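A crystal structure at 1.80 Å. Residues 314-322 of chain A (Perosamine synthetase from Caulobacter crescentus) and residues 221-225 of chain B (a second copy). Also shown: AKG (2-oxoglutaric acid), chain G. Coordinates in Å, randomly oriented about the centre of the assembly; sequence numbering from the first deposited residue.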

# COMPACT_ATOMS: atom_id res chain seq x y z
N ILE A 314 -25.96 19.46 0.19
CA ILE A 314 -25.02 19.49 -0.91
C ILE A 314 -23.58 19.47 -0.45
O ILE A 314 -23.09 20.38 0.25
N GLU A 315 -22.88 18.45 -0.92
CA GLU A 315 -21.45 18.32 -0.63
C GLU A 315 -20.58 19.20 -1.54
O GLU A 315 -20.82 19.30 -2.73
N SER A 316 -19.56 19.84 -0.98
CA SER A 316 -18.60 20.63 -1.76
C SER A 316 -17.31 20.52 -0.95
O SER A 316 -17.32 19.94 0.14
N ARG A 317 -16.22 21.13 -1.37
CA ARG A 317 -15.04 21.08 -0.49
C ARG A 317 -14.14 22.20 -0.94
O ARG A 317 -14.24 22.73 -2.05
N PRO A 318 -13.25 22.56 -0.04
CA PRO A 318 -12.36 23.64 -0.37
C PRO A 318 -11.30 23.20 -1.34
O PRO A 318 -10.95 22.01 -1.49
N VAL A 319 -10.79 24.20 -2.04
CA VAL A 319 -9.63 23.88 -2.87
C VAL A 319 -8.53 23.50 -1.85
O VAL A 319 -8.45 24.00 -0.73
N PHE A 320 -7.65 22.61 -2.24
CA PHE A 320 -6.59 22.17 -1.32
C PHE A 320 -5.90 23.30 -0.65
O PHE A 320 -5.66 24.34 -1.28
N HIS A 321 -5.50 23.08 0.61
CA HIS A 321 -4.77 24.12 1.34
C HIS A 321 -3.38 24.07 0.81
O HIS A 321 -2.82 22.97 0.74
N PRO A 322 -2.78 25.23 0.53
CA PRO A 322 -1.41 25.23 0.06
C PRO A 322 -0.52 24.50 1.11
O PRO A 322 -0.69 24.68 2.32
N ARG B 221 -10.42 17.46 11.95
CA ARG B 221 -10.35 18.68 11.12
C ARG B 221 -10.09 18.32 9.67
O ARG B 221 -8.94 18.25 9.20
N ARG B 222 -11.16 17.98 8.99
CA ARG B 222 -11.03 17.50 7.62
C ARG B 222 -10.29 18.48 6.69
O ARG B 222 -10.41 19.70 6.87
N TYR B 223 -9.43 17.95 5.82
CA TYR B 223 -8.63 18.76 4.90
C TYR B 223 -7.37 19.39 5.49
O TYR B 223 -6.57 20.02 4.79
N TRP B 224 -7.20 19.19 6.79
CA TRP B 224 -6.06 19.77 7.47
C TRP B 224 -5.12 18.65 7.87
O TRP B 224 -5.52 17.68 8.54
N PHE B 225 -3.86 18.80 7.50
CA PHE B 225 -2.83 17.79 7.76
C PHE B 225 -1.71 18.23 8.71
O PHE B 225 -0.82 18.92 8.32

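Where a turn of one copy of a protein meets a largely extended segment of another, a single aromatic residue at the corner of the turn can organise the contact, with water supplying the polar links that direct hydrogen bonds do not. The pairing of residues 314-322 of chain A with 221-225 of chain B in perosamine synthetase is a compact example. The chain B segment folds into a type II beta turn from R221(B) to W224(B), closed by a hydrogen bond from W224(B) N to R221(B) O at 3.1 Å. Y223(B) occupies the third position with phi/psi of 80/-3, the positive phi that this turn type requires there, and its CA-to-CB bond points toward chain A.

With chi1 near -47° (m) and chi2 at -59°, the Y223(B) ring extends along the chain A segment, and this residue loses more surface to the contact than any other. P318(A), whose ring has the C-gamma endo pucker, places CD over one face of the tyrosine, 3.8 Å from the centroid of the Y223(B) ring and 26° off its normal. This is a CH-pi contact, suited to a proline CD, whose hydrogens are slightly polarised by the adjacent nitrogen. The nearest pair is P318(A) CD and Y223(B) CE2, at 3.5 Å. Farther along, Y223(B) OH lies 3.5 Å from R317(A) CB.

R317(A) also points its CA-to-CB bond toward chain B, but its p, t, m rotamer carries the guanidinium on to the bound 2-oxoglutarate. R317(A) NH2 donates a very short hydrogen bond of 2.4 Å to AKG O2, and R317(A) NH1 adds a weak one of 2.8 Å to the same AKG O2. The ligand oxygen sits near the guanidinium plane at its edge, whereas Y223(B) CE1 lies over one face. The arginine can therefore present its N-H groups to the ligand while a flat surface remains available to the tyrosine.

H321(A) is the second chain A side chain whose CA-to-CB bond points toward the partner. Its chi1 of -61° (m) and chi2 of -37° bring CD2 to 3.0 Å from Y223(B) O and to 3.5 Å from W224(B) CE3, which meets the imidazole obliquely. The tryptophan CA-to-CB bond points sideways, but chi1 of -172° (t) and chi2 of -107° bring its six-membered ring closer, so that an edge approaches the histidine; the two planes are inclined at 58°.

No direct hydrogen bond crosses between the stretches. Water 1 donates to S316(A) O at 2.8 Å and bonds to Y223(B) OH at 3.0 Å. Water 2 accepts from H321(A) N at 3.1 Å and donates to Y223(B) O at 2.7 Å, while water 3 joins H321(A) NE2, at 3.0 Å, to R222(B) O, at 2.5 Å. The extended E315(A) side chain (chi1 and chi2 both t), whose CA-to-CB bond points sideways, carries OE2 to 4.2 Å from R222(B) NH2, opposite charges too distant for a salt bridge.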

# COMPACT_ATOMS: atom_id res chain seq x y z
CB ILE A 314 -25.24 20.69 -1.82
CG1 ILE A 314 -26.49 20.43 -2.66
CG2 ILE A 314 -24.08 20.91 -2.78
CD1 ILE A 314 -27.32 21.62 -2.70
CB GLU A 315 -21.00 16.88 -0.81
CG GLU A 315 -19.59 16.70 -0.26
CD GLU A 315 -19.13 15.28 -0.20
OE1 GLU A 315 -19.73 14.43 -0.90
OE2 GLU A 315 -18.14 15.05 0.54
CB SER A 316 -19.07 22.11 -1.92
OG SER A 316 -19.23 22.80 -0.70
CB ARG A 317 -14.28 19.76 -0.57
CG ARG A 317 -13.79 19.64 -1.94
CD ARG A 317 -13.21 18.29 -2.37
NE ARG A 317 -11.84 18.10 -1.89
CZ ARG A 317 -11.20 16.93 -1.91
NH1 ARG A 317 -9.96 16.90 -1.43
NH2 ARG A 317 -11.79 15.82 -2.39
CB PRO A 318 -11.73 24.00 0.97
CG PRO A 318 -11.84 22.78 1.81
CD PRO A 318 -12.81 21.82 1.16
CB VAL A 319 -9.26 25.10 -3.73
CG1 VAL A 319 -7.81 25.14 -4.07
CG2 VAL A 319 -10.12 25.03 -5.01
CB PHE A 320 -5.51 21.53 -2.17
CG PHE A 320 -5.98 20.34 -2.93
CD1 PHE A 320 -6.34 19.20 -2.25
CD2 PHE A 320 -5.96 20.33 -4.33
CE1 PHE A 320 -6.77 18.08 -2.90
CE2 PHE A 320 -6.35 19.14 -5.06
CZ PHE A 320 -6.77 18.05 -4.33
CB HIS A 321 -4.68 23.86 2.86
CG HIS A 321 -6.00 23.78 3.53
ND1 HIS A 321 -7.06 24.60 3.18
CD2 HIS A 321 -6.47 22.96 4.50
CE1 HIS A 321 -8.12 24.27 3.89
NE2 HIS A 321 -7.79 23.30 4.72
CB PRO A 322 -1.09 26.73 -0.02
CG PRO A 322 -2.38 27.38 -0.39
CD PRO A 322 -3.41 26.57 0.39
CB ARG B 221 -9.33 19.70 11.62
CG ARG B 221 -9.09 20.74 10.60
CD ARG B 221 -9.05 22.12 11.14
NE ARG B 221 -7.75 22.64 11.53
CZ ARG B 221 -7.21 23.74 11.02
NH1 ARG B 221 -7.81 24.34 10.01
NH2 ARG B 221 -6.03 24.18 11.46
CB ARG B 222 -12.39 17.02 7.15
CG ARG B 222 -12.54 16.75 5.69
CD ARG B 222 -12.45 15.31 5.38
NE ARG B 222 -13.61 15.04 4.55
CZ ARG B 222 -13.59 14.26 3.48
NH1 ARG B 222 -12.47 13.65 3.12
NH2 ARG B 222 -14.72 14.08 2.79
CB TYR B 223 -9.46 19.78 4.09
CG TYR B 223 -10.71 19.17 3.48
CD1 TYR B 223 -10.64 18.08 2.59
CD2 TYR B 223 -11.98 19.64 3.86
CE1 TYR B 223 -11.81 17.48 2.08
CE2 TYR B 223 -13.15 19.04 3.34
CZ TYR B 223 -13.05 17.96 2.47
OH TYR B 223 -14.18 17.36 1.97
CB TRP B 224 -6.57 20.44 8.72
CG TRP B 224 -5.49 21.19 9.30
CD1 TRP B 224 -4.79 20.88 10.41
CD2 TRP B 224 -5.03 22.46 8.85
NE1 TRP B 224 -3.88 21.88 10.66
CE2 TRP B 224 -4.02 22.87 9.73
CE3 TRP B 224 -5.39 23.30 7.78
CZ2 TRP B 224 -3.30 24.06 9.54
CZ3 TRP B 224 -4.75 24.50 7.64
CH2 TRP B 224 -3.67 24.86 8.48
CB PHE B 225 -2.22 17.38 6.43
CG PHE B 225 -3.23 16.81 5.47
CD1 PHE B 225 -4.20 17.62 4.93
CD2 PHE B 225 -3.25 15.44 5.24
CE1 PHE B 225 -5.15 17.11 4.11
CE2 PHE B 225 -4.18 14.89 4.36
CZ PHE B 225 -5.16 15.74 3.82
C1 AKG G . -9.39 13.86 -2.01
O1 AKG G . -9.99 13.87 -0.90
O2 AKG G . -9.75 14.61 -2.95
C2 AKG G . -8.26 12.93 -2.22
O5 AKG G . -7.77 12.83 -3.33
C3 AKG G . -7.75 12.17 -1.02
C4 AKG G . -6.72 11.13 -1.42
C5 AKG G . -6.58 10.14 -0.30
O3 AKG G . -5.72 9.23 -0.43
O4 AKG G . -7.34 10.27 0.85
O HOH W 1 -16.56 19.04 2.69
O HOH W 2 -6.31 20.58 2.19
O HOH W 3 -9.34 21.93 6.88